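Local structure of histone fold protein (Methanopyrus kandleri, 1F1E) at residues Glu11-Gln16 against Asp79-Gly84; Lys28-Asp33 against Asp139-Ile144; Asn44-Val49 against Glu61-Leu66; Glu73-Tyr78 against Ile112-Glu117. The protein joins two histone-fold repeats in one chain that pair with each other, and probably binds and compacts DNA as archaeal histones do. All blocks are in the same frame, centred on the assembly; numbering follows the deposited sequence.

Overall arrangement
The four contacts show how a single chain can build the paired histone folds that other histones assemble from two. Contacts 1 and 4 form one cluster, their centres about 9 Å apart, where the linker between helix 60-70 and helix 85-94 passes over helix 102-129; Gln16 of contact 1 reaches Glu117 and Tyr78 of contact 4. The centre of contact 2 lies about 15 Å from that of contact 1, and the two touch where Phe14 packs on Ile31. Contact 3 is on the other side of the chain's centre from contacts 1 and 2, about 24 Å from contact 2 between centres, yet it shares helix 25-51 with contact 2 and reaches the second subunit.

Contact 1: residues Glu11-Gln16 against Asp79-Gly84; sequences ERIFRQ and DGELFG
Arg12 grips the carboxylate of Glu81 side-on, its NE giving a hydrogen bond of 2.8 Å to Glu81 OE1 and its NH2 one of 2.9 Å to Glu81 OE2. Guanidinium and carboxylate are only 5° from coplanar, and each oxygen uses its syn lone pair, so the two bonds of this salt bridge fix the rotation of both groups. This is the outer, solvent side: a water bridges Glu81 OE1 and Gln16 OE1. The same Gln16 OE1 accepts a hydrogen bond from the backbone N-H of Glu81 on a lone pair, OE1 to N 2.9 Å, while Gln16 NE2 turns to Glu117 and to the Tyr78 hydroxyl.

The tight side lies beneath. Ile13 crosses the Glu81 chain at about a right angle, with its CG1 3.7 Å from Glu81 CB, and its CD1 sits over one face of the Phe83 ring, 3.9 Å from the centroid, in a CH-pi contact. An alanine in place of Glu81 would probably leave the Arg12 guanidinium without its mate and free to turn, and the bridging water with one partner fewer.

The linker thus meets helix 7-15 through a polar outer side and an apolar inner layer. Below that layer runs helix 102-129, whose Cys113 touches both Ile13 and Phe83, while on the other flank of helix 7-15 Phe14 packs on Ile31 of helix 25-51 and on Leu23 of strand 22-23.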
# COMPACT_ATOMS: atom_id res chain seq x y z
N GLU A 11 4.49 -5.02 -21.56
CA GLU A 11 3.77 -4.09 -22.39
C GLU A 11 2.37 -4.53 -22.78
O GLU A 11 1.54 -3.67 -22.69
CB GLU A 11 4.59 -3.91 -23.70
CG GLU A 11 3.96 -2.81 -24.53
CD GLU A 11 4.65 -2.55 -25.84
OE1 GLU A 11 5.76 -3.11 -26.06
OE2 GLU A 11 4.04 -1.81 -26.63
N ARG A 12 2.20 -5.80 -23.20
CA ARG A 12 0.84 -6.19 -23.59
C ARG A 12 -0.15 -6.04 -22.42
O ARG A 12 -1.29 -5.64 -22.58
CB ARG A 12 0.76 -7.60 -24.18
CG ARG A 12 1.45 -7.73 -25.55
CD ARG A 12 1.16 -9.13 -26.10
NE ARG A 12 1.89 -10.12 -25.28
CZ ARG A 12 3.13 -10.53 -25.47
NH1 ARG A 12 3.89 -10.09 -26.47
NH2 ARG A 12 3.65 -11.42 -24.67
N ILE A 13 0.36 -6.43 -21.23
CA ILE A 13 -0.51 -6.47 -20.08
C ILE A 13 -0.88 -5.04 -19.73
O ILE A 13 -2.02 -4.71 -19.47
CB ILE A 13 0.10 -7.26 -18.96
CG1 ILE A 13 0.21 -8.75 -19.32
CG2 ILE A 13 -0.65 -7.10 -17.66
CD1 ILE A 13 1.23 -9.49 -18.45
N PHE A 14 0.12 -4.17 -19.66
CA PHE A 14 -0.18 -2.76 -19.36
C PHE A 14 -1.15 -2.19 -20.38
O PHE A 14 -2.10 -1.47 -20.06
CB PHE A 14 1.13 -1.99 -19.38
CG PHE A 14 1.01 -0.55 -19.00
CD1 PHE A 14 0.89 0.43 -19.95
CD2 PHE A 14 0.99 -0.18 -17.66
CE1 PHE A 14 0.79 1.77 -19.62
CE2 PHE A 14 0.85 1.13 -17.33
CZ PHE A 14 0.76 2.11 -18.30
N ARG A 15 -0.89 -2.54 -21.65
CA ARG A 15 -1.73 -2.00 -22.72
C ARG A 15 -3.16 -2.50 -22.67
O ARG A 15 -4.12 -1.90 -23.15
CB ARG A 15 -1.04 -2.37 -24.05
CG ARG A 15 -1.06 -1.46 -25.20
CD ARG A 15 -0.42 -2.13 -26.41
NE ARG A 15 0.90 -1.58 -26.71
CZ ARG A 15 1.04 -0.39 -27.30
NH1 ARG A 15 2.25 0.08 -27.57
NH2 ARG A 15 -0.02 0.34 -27.62
N GLN A 16 -3.44 -3.62 -22.01
CA GLN A 16 -4.78 -4.07 -21.80
C GLN A 16 -5.60 -3.04 -21.06
O GLN A 16 -6.81 -3.00 -21.18
CB GLN A 16 -4.85 -5.33 -20.91
CG GLN A 16 -4.30 -6.55 -21.60
CD GLN A 16 -4.12 -7.79 -20.75
OE1 GLN A 16 -3.68 -8.82 -21.22
NE2 GLN A 16 -4.46 -7.70 -19.47
N ASP A 79 -8.76 -12.06 -16.49
CA ASP A 79 -8.68 -13.06 -17.51
C ASP A 79 -7.81 -12.59 -18.71
O ASP A 79 -7.92 -13.14 -19.78
CB ASP A 79 -10.05 -13.44 -18.08
N GLY A 80 -6.95 -11.62 -18.47
CA GLY A 80 -5.98 -11.18 -19.46
C GLY A 80 -4.76 -12.08 -19.52
O GLY A 80 -4.69 -13.21 -19.01
N GLU A 81 -3.74 -11.58 -20.20
CA GLU A 81 -2.46 -12.25 -20.30
C GLU A 81 -1.80 -12.45 -18.94
O GLU A 81 -1.79 -11.57 -18.06
CB GLU A 81 -1.52 -11.46 -21.23
CG GLU A 81 -0.27 -12.32 -21.47
CD GLU A 81 0.68 -11.75 -22.51
OE1 GLU A 81 0.20 -10.87 -23.22
OE2 GLU A 81 1.88 -12.22 -22.58
N LEU A 82 -1.17 -13.60 -18.72
CA LEU A 82 -0.44 -13.93 -17.51
C LEU A 82 1.02 -14.20 -17.83
O LEU A 82 1.33 -14.57 -18.98
CB LEU A 82 -1.04 -15.17 -16.86
CG LEU A 82 -2.46 -15.03 -16.31
CD1 LEU A 82 -3.05 -16.44 -16.18
CD2 LEU A 82 -2.44 -14.20 -15.04
N PHE A 83 1.86 -13.96 -16.86
CA PHE A 83 3.22 -14.38 -17.13
C PHE A 83 3.34 -15.88 -17.05
O PHE A 83 2.46 -16.57 -16.56
CB PHE A 83 4.07 -13.69 -16.06
CG PHE A 83 4.15 -12.17 -16.21
CD1 PHE A 83 4.78 -11.58 -17.29
CD2 PHE A 83 3.57 -11.38 -15.25
CE1 PHE A 83 4.87 -10.21 -17.40
CE2 PHE A 83 3.66 -10.01 -15.33
CZ PHE A 83 4.30 -9.43 -16.39
N GLY A 84 4.50 -16.44 -17.46
CA GLY A 84 4.72 -17.86 -17.33
C GLY A 84 4.82 -18.29 -15.87
O GLY A 84 5.37 -17.52 -15.07
O HOH W 1 -2.13 -9.37 -23.60

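Contact 2: residues Lys28-Asp33 against Asp139-Ile144; sequences KDTIYD and DVEKAI
Thr30 is the first residue of Lys28-Asp33 to pack against Asp139-Ile144, and its methyl does most of the work. With CG2 anti to the backbone N, the methyl lies 3.6 Å from Val140 CG1 and 3.7 Å from Ile144 CD1, touching side chains one turn apart on the facing helix. The Thr30 and Val140 side chains slide past each other in opposite directions, whereas Thr30 and Ile144 meet at a slant. Thr30 OG1 takes the other branch, beside its own backbone N. There it is hydrogen-bonded to the carbonyl of Asp26 one turn earlier, and a water 2.6 Å from OG1 links it to Glu141 OE1.

Ile31 follows, crossing Val140 at about a right angle. Its CG2 comes within 3.7 Å of Val140 CG1, so this one valine methyl is shared between two consecutive residues. Ile31 also packs on Phe14 of helix 7-15, and Val140 on Ala27, which extends the apolar layer beyond the two segments.

The helix axes approach to 9.5 Å at 35°, joining the long helix of the first histone-fold repeat to the last helix of the second. No direct hydrogen bond spans them. Cohesion here therefore rests on methyl packing in the buried part, and the polar link at the exposed Glu141 passes through a water.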
# COMPACT_ATOMS: atom_id res chain seq x y z
N LYS A 28 6.87 3.10 -21.97
CA LYS A 28 7.36 1.72 -21.89
C LYS A 28 8.56 1.69 -20.97
O LYS A 28 8.74 0.77 -20.17
CB LYS A 28 7.68 1.21 -23.30
CG LYS A 28 6.51 1.19 -24.23
CD LYS A 28 6.86 0.84 -25.68
CE LYS A 28 5.73 1.16 -26.61
NZ LYS A 28 5.96 0.72 -28.02
N ASP A 29 9.47 2.67 -21.05
CA ASP A 29 10.65 2.68 -20.22
C ASP A 29 10.25 2.63 -18.74
O ASP A 29 10.82 1.91 -17.91
CB ASP A 29 11.44 3.94 -20.40
CG ASP A 29 12.33 4.22 -21.56
OD1 ASP A 29 12.71 3.25 -22.22
OD2 ASP A 29 12.62 5.41 -21.79
N THR A 30 9.22 3.45 -18.48
CA THR A 30 8.79 3.49 -17.06
C THR A 30 8.28 2.18 -16.51
O THR A 30 8.62 1.72 -15.42
CB THR A 30 7.74 4.58 -16.89
OG1 THR A 30 8.34 5.83 -17.30
CG2 THR A 30 7.36 4.75 -15.45
N ILE A 31 7.42 1.55 -17.31
CA ILE A 31 6.80 0.27 -16.92
C ILE A 31 7.83 -0.84 -16.92
O ILE A 31 7.72 -1.76 -16.12
CB ILE A 31 5.57 -0.11 -17.75
CG1 ILE A 31 5.83 -0.37 -19.21
CG2 ILE A 31 4.43 0.92 -17.64
CD1 ILE A 31 4.66 -0.92 -20.02
N TYR A 32 8.86 -0.82 -17.74
CA TYR A 32 9.87 -1.89 -17.71
C TYR A 32 10.69 -1.80 -16.44
O TYR A 32 11.14 -2.79 -15.83
CB TYR A 32 10.75 -1.70 -18.93
CG TYR A 32 10.08 -1.95 -20.26
CD1 TYR A 32 8.95 -2.70 -20.46
CD2 TYR A 32 10.60 -1.44 -21.44
CE1 TYR A 32 8.36 -2.95 -21.68
CE2 TYR A 32 10.08 -1.61 -22.67
CZ TYR A 32 8.93 -2.38 -22.79
OH TYR A 32 8.43 -2.56 -24.03
N ASP A 33 10.90 -0.56 -16.02
CA ASP A 33 11.65 -0.47 -14.77
C ASP A 33 10.71 -0.86 -13.62
O ASP A 33 11.05 -1.59 -12.69
CB ASP A 33 12.22 0.94 -14.53
CG ASP A 33 13.55 1.22 -15.26
OD1 ASP A 33 14.17 0.26 -15.77
OD2 ASP A 33 13.92 2.43 -15.41
N ASP A 139 2.37 10.18 -17.44
CA ASP A 139 1.11 9.58 -16.98
C ASP A 139 1.35 8.34 -16.16
O ASP A 139 0.68 8.04 -15.18
CB ASP A 139 0.35 9.17 -18.25
CG ASP A 139 0.01 10.36 -19.14
OD1 ASP A 139 -0.27 11.45 -18.59
OD2 ASP A 139 0.08 10.12 -20.38
N VAL A 140 2.35 7.56 -16.60
CA VAL A 140 2.73 6.37 -15.89
C VAL A 140 3.36 6.70 -14.55
O VAL A 140 3.02 6.07 -13.52
CB VAL A 140 3.69 5.45 -16.66
CG1 VAL A 140 3.85 4.13 -15.89
CG2 VAL A 140 3.21 5.20 -18.07
N GLU A 141 4.24 7.70 -14.51
CA GLU A 141 4.83 8.12 -13.26
C GLU A 141 3.79 8.56 -12.23
O GLU A 141 3.83 8.16 -11.06
CB GLU A 141 5.80 9.30 -13.53
CG GLU A 141 7.07 8.93 -14.24
CD GLU A 141 7.84 10.09 -14.83
OE1 GLU A 141 8.84 9.83 -15.50
OE2 GLU A 141 7.42 11.27 -14.67
N LYS A 142 2.82 9.32 -12.70
CA LYS A 142 1.76 9.78 -11.80
C LYS A 142 0.88 8.64 -11.32
O LYS A 142 0.48 8.55 -10.16
CB LYS A 142 0.89 10.81 -12.54
CG LYS A 142 1.36 12.23 -12.75
CD LYS A 142 0.28 12.93 -13.58
CE LYS A 142 0.45 14.38 -13.96
NZ LYS A 142 -0.77 14.90 -14.67
N ALA A 143 0.61 7.69 -12.28
CA ALA A 143 -0.14 6.52 -11.89
C ALA A 143 0.54 5.67 -10.83
O ALA A 143 -0.09 5.19 -9.86
CB ALA A 143 -0.46 5.67 -13.12
N ILE A 144 1.87 5.51 -10.96
CA ILE A 144 2.66 4.81 -9.95
C ILE A 144 2.60 5.50 -8.62
O ILE A 144 2.35 4.84 -7.62
CB ILE A 144 4.08 4.63 -10.51
CG1 ILE A 144 4.18 3.64 -11.66
CG2 ILE A 144 5.02 4.25 -9.41
CD1 ILE A 144 5.45 3.69 -12.48
O HOH W 2 9.78 7.43 -15.84

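Contact 3: residues Asn44-Val49 against Glu61-Leu66; sequences NAAKSV and EHLKAL
Leu66 thrusts its two methyls against Ala45 and Ala46, packing helix 60-70 across the end of the long helix 25-51 as in the helix-strand-helix half of a histone fold. Its CD2 lies 3.4 Å from Ala45 CB, tighter than usual van der Waals contact, and also 3.7 Å from Val49 CG2. The other methyl, CD1, sits 3.4 Å from the backbone N of Ala46 and 3.9 Å from Ala46 CB. The small alanines let the leucine come right up to the helix backbone. A glycine in place of Leu66 would probably open a gap beside Ala45, Ala46 and Val49 and weaken the hold between the two helices.

Two further residues complete the first shell. Leu63 starts out away from the facing helix, but its CD1 returns to 3.9 Å from Ala46 CB. Val49 packs beside Leu66. With CG2 beside the backbone N it slides past Leu66 in the opposite direction, and its other methyl, CG1, faces His62 and the Ala65 methyl.

The helix axes pass 9.2 Å apart at 115°, and several neighbours probably help to set their positions. Leu66 rests on Leu111 and Leu63 on Leu107 of helix 102-129, while Leu58 of the short strand 57-58 touches both Ala46 and Leu63. The second subunit adds packing of its Val69 on Ala45 and of its Ala52 on Glu61. Near the start of helix 60-70, Val49 CG1 settles 3.8 Å from the carbonyl O of His62.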
# COMPACT_ATOMS: atom_id res chain seq x y z
N ASN A 44 7.72 -10.26 -2.01
CA ASN A 44 8.21 -10.08 -0.65
C ASN A 44 7.07 -9.89 0.33
O ASN A 44 7.10 -10.42 1.43
CB ASN A 44 9.21 -8.91 -0.56
N ALA A 45 6.06 -9.17 -0.12
CA ALA A 45 4.87 -8.99 0.75
C ALA A 45 4.16 -10.27 1.00
O ALA A 45 3.74 -10.52 2.13
CB ALA A 45 3.96 -7.98 0.08
N ALA A 46 4.06 -11.11 -0.03
CA ALA A 46 3.51 -12.44 0.12
C ALA A 46 4.31 -13.24 1.14
O ALA A 46 3.64 -13.89 1.96
CB ALA A 46 3.51 -13.13 -1.24
N LYS A 47 5.62 -13.15 1.11
CA LYS A 47 6.40 -13.85 2.13
C LYS A 47 6.07 -13.29 3.52
O LYS A 47 5.89 -14.06 4.48
CB LYS A 47 7.88 -13.75 1.82
CG LYS A 47 8.84 -14.29 2.86
CD LYS A 47 8.74 -15.79 3.10
CE LYS A 47 9.95 -16.23 3.94
NZ LYS A 47 9.73 -17.65 4.32
N SER A 48 5.98 -11.97 3.66
CA SER A 48 5.65 -11.34 4.93
C SER A 48 4.31 -11.86 5.42
O SER A 48 4.22 -12.20 6.63
CB SER A 48 5.61 -9.83 4.80
OG SER A 48 6.89 -9.31 4.47
N VAL A 49 3.29 -11.95 4.58
CA VAL A 49 1.97 -12.42 5.00
C VAL A 49 2.05 -13.89 5.35
O VAL A 49 1.41 -14.30 6.34
CB VAL A 49 0.94 -12.08 3.91
CG1 VAL A 49 -0.40 -12.71 4.21
CG2 VAL A 49 0.87 -10.56 3.76
N GLU A 61 -5.08 -17.70 0.03
CA GLU A 61 -5.59 -16.74 1.04
C GLU A 61 -4.50 -15.71 1.32
O GLU A 61 -4.76 -14.57 1.63
CB GLU A 61 -6.07 -17.37 2.35
CG GLU A 61 -6.81 -18.70 2.28
CD GLU A 61 -5.94 -19.87 1.80
N HIS A 62 -3.20 -16.08 1.20
CA HIS A 62 -2.19 -15.06 1.44
C HIS A 62 -2.17 -13.96 0.37
O HIS A 62 -2.00 -12.77 0.71
CB HIS A 62 -0.81 -15.74 1.47
CG HIS A 62 -0.90 -16.78 2.54
ND1 HIS A 62 -0.21 -17.92 2.41
CD2 HIS A 62 -1.53 -16.89 3.70
CE1 HIS A 62 -0.39 -18.73 3.43
NE2 HIS A 62 -1.24 -18.10 4.29
N LEU A 63 -2.37 -14.37 -0.89
CA LEU A 63 -2.38 -13.35 -1.92
C LEU A 63 -3.68 -12.57 -1.92
O LEU A 63 -3.67 -11.39 -2.25
CB LEU A 63 -2.19 -14.02 -3.27
CG LEU A 63 -0.84 -14.60 -3.65
CD1 LEU A 63 0.27 -13.61 -3.39
CD2 LEU A 63 -0.59 -15.92 -2.98
N LYS A 64 -4.77 -13.22 -1.48
CA LYS A 64 -6.00 -12.47 -1.35
C LYS A 64 -5.87 -11.37 -0.32
O LYS A 64 -6.34 -10.22 -0.49
CB LYS A 64 -7.10 -13.49 -1.03
N ALA A 65 -5.20 -11.67 0.78
CA ALA A 65 -4.93 -10.60 1.74
C ALA A 65 -4.12 -9.47 1.13
O ALA A 65 -4.47 -8.33 1.38
CB ALA A 65 -4.22 -11.15 2.97
N LEU A 66 -3.12 -9.72 0.31
CA LEU A 66 -2.33 -8.65 -0.25
C LEU A 66 -3.18 -7.83 -1.21
O LEU A 66 -3.06 -6.62 -1.29
CB LEU A 66 -1.10 -9.11 -1.05
CG LEU A 66 0.15 -9.65 -0.42
CD1 LEU A 66 1.14 -10.01 -1.49
CD2 LEU A 66 0.70 -8.65 0.60

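Contact 4: residues Glu73-Tyr78 against Ile112-Glu117; sequences EGVEDY and ICRATE
Tyr78 lays one ring face over the helix backbone at Cys113-Arg114, with the backbone N of Arg114 4.0 Å above the ring plane and displaced toward the rim. Cys113 CB meets the phenol end, 3.6 Å from Tyr78 CZ. At the ring edge, near its plane, comes the carboxylate of Glu117, whose OE1 is 3.7 Å from Tyr78 CE1; the two planes are 55° apart. The hydroxyl of Tyr78 is hydrogen-bonded to the Glu81 carbonyl.

Arg114 passes obliquely by the same ring, its guanidinium turned 31° from the ring plane. A bend at chi2 sends CD off the straight course, and beyond it NE gives a nearly straight hydrogen bond of 2.6 Å to Glu73 O, 176° at the hydrogen. NH2 adds a weak one to the same oxygen. NH1 forms a salt bridge with Glu117 OE1 at 2.7 Å and another with Glu121.

The linker that joins the two histone-fold repeats is thus held to helix 102-129 by a backbone carbonyl as well as by a ring. Two carboxylates close to NH1 would probably stabilise the arginine's positive charge, which in turn should polarise the Glu73 carbonyl.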
# COMPACT_ATOMS: atom_id res chain seq x y z
N GLU A 73 -8.38 -4.12 -7.67
CA GLU A 73 -9.69 -4.62 -7.95
C GLU A 73 -9.64 -5.65 -9.06
O GLU A 73 -8.75 -5.47 -9.89
CB GLU A 73 -10.68 -3.53 -8.41
CG GLU A 73 -10.70 -2.39 -7.44
CD GLU A 73 -11.78 -2.62 -6.38
OE1 GLU A 73 -12.78 -3.34 -6.60
OE2 GLU A 73 -11.54 -2.05 -5.31
N GLY A 74 -10.58 -6.56 -8.94
CA GLY A 74 -10.81 -7.52 -10.00
C GLY A 74 -9.69 -8.52 -10.19
O GLY A 74 -9.51 -8.95 -11.33
N VAL A 75 -8.99 -8.87 -9.13
CA VAL A 75 -7.89 -9.79 -9.29
C VAL A 75 -8.37 -11.20 -9.61
O VAL A 75 -7.90 -11.89 -10.54
CB VAL A 75 -6.99 -9.79 -8.03
CG1 VAL A 75 -5.95 -10.90 -8.19
CG2 VAL A 75 -6.39 -8.42 -7.87
N GLU A 76 -9.33 -11.67 -8.84
CA GLU A 76 -9.76 -13.09 -8.99
C GLU A 76 -10.33 -13.32 -10.37
O GLU A 76 -10.03 -14.36 -10.96
CB GLU A 76 -10.74 -13.48 -7.88
N ASP A 77 -11.10 -12.37 -10.90
CA ASP A 77 -11.76 -12.38 -12.18
C ASP A 77 -10.85 -12.01 -13.36
O ASP A 77 -11.32 -12.11 -14.50
CB ASP A 77 -12.94 -11.39 -12.18
CG ASP A 77 -14.11 -11.90 -11.37
OD1 ASP A 77 -14.14 -13.10 -10.97
OD2 ASP A 77 -15.02 -11.06 -11.15
N TYR A 78 -9.60 -11.64 -13.11
CA TYR A 78 -8.70 -11.29 -14.19
C TYR A 78 -8.57 -12.41 -15.20
O TYR A 78 -8.25 -13.56 -14.85
CB TYR A 78 -7.33 -10.94 -13.64
CG TYR A 78 -6.30 -10.62 -14.67
CD1 TYR A 78 -6.23 -9.34 -15.22
CD2 TYR A 78 -5.39 -11.58 -15.11
CE1 TYR A 78 -5.29 -9.01 -16.17
CE2 TYR A 78 -4.43 -11.28 -16.09
CZ TYR A 78 -4.40 -9.99 -16.60
OH TYR A 78 -3.49 -9.61 -17.55
N ILE A 112 -0.26 -9.55 -9.94
CA ILE A 112 0.70 -8.64 -10.54
C ILE A 112 0.23 -8.24 -11.92
O ILE A 112 0.49 -7.12 -12.37
CB ILE A 112 2.13 -9.23 -10.51
CG1 ILE A 112 2.35 -10.47 -11.34
CG2 ILE A 112 2.59 -9.43 -9.08
CD1 ILE A 112 3.79 -10.90 -11.46
N CYS A 113 -0.43 -9.13 -12.66
CA CYS A 113 -0.90 -8.75 -13.99
C CYS A 113 -2.07 -7.77 -13.90
O CYS A 113 -2.03 -6.78 -14.64
CB CYS A 113 -1.25 -9.99 -14.78
SG CYS A 113 0.16 -11.04 -15.15
N ARG A 114 -3.01 -8.06 -13.02
CA ARG A 114 -4.11 -7.15 -12.86
C ARG A 114 -3.61 -5.80 -12.36
O ARG A 114 -4.07 -4.75 -12.79
CB ARG A 114 -5.15 -7.68 -11.91
CG ARG A 114 -6.28 -6.73 -11.57
CD ARG A 114 -7.11 -6.31 -12.79
NE ARG A 114 -7.95 -5.23 -12.40
CZ ARG A 114 -8.38 -4.18 -13.07
NH1 ARG A 114 -8.04 -4.02 -14.33
NH2 ARG A 114 -9.14 -3.29 -12.46
N ALA A 115 -2.61 -5.78 -11.46
CA ALA A 115 -2.06 -4.54 -10.96
C ALA A 115 -1.42 -3.75 -12.09
O ALA A 115 -1.57 -2.52 -12.18
CB ALA A 115 -1.08 -4.78 -9.86
N THR A 116 -0.78 -4.43 -13.01
CA THR A 116 -0.18 -3.78 -14.17
C THR A 116 -1.25 -3.19 -15.12
O THR A 116 -1.10 -2.05 -15.51
CB THR A 116 0.72 -4.78 -14.89
OG1 THR A 116 1.76 -5.21 -14.04
CG2 THR A 116 1.43 -4.16 -16.08
N GLU A 117 -2.29 -3.97 -15.39
CA GLU A 117 -3.40 -3.50 -16.18
C GLU A 117 -4.07 -2.31 -15.53
O GLU A 117 -4.39 -1.31 -16.16
CB GLU A 117 -4.38 -4.67 -16.32
CG GLU A 117 -5.60 -4.34 -17.18
CD GLU A 117 -6.51 -5.56 -17.17
OE1 GLU A 117 -7.17 -5.84 -16.16
OE2 GLU A 117 -6.49 -6.19 -18.23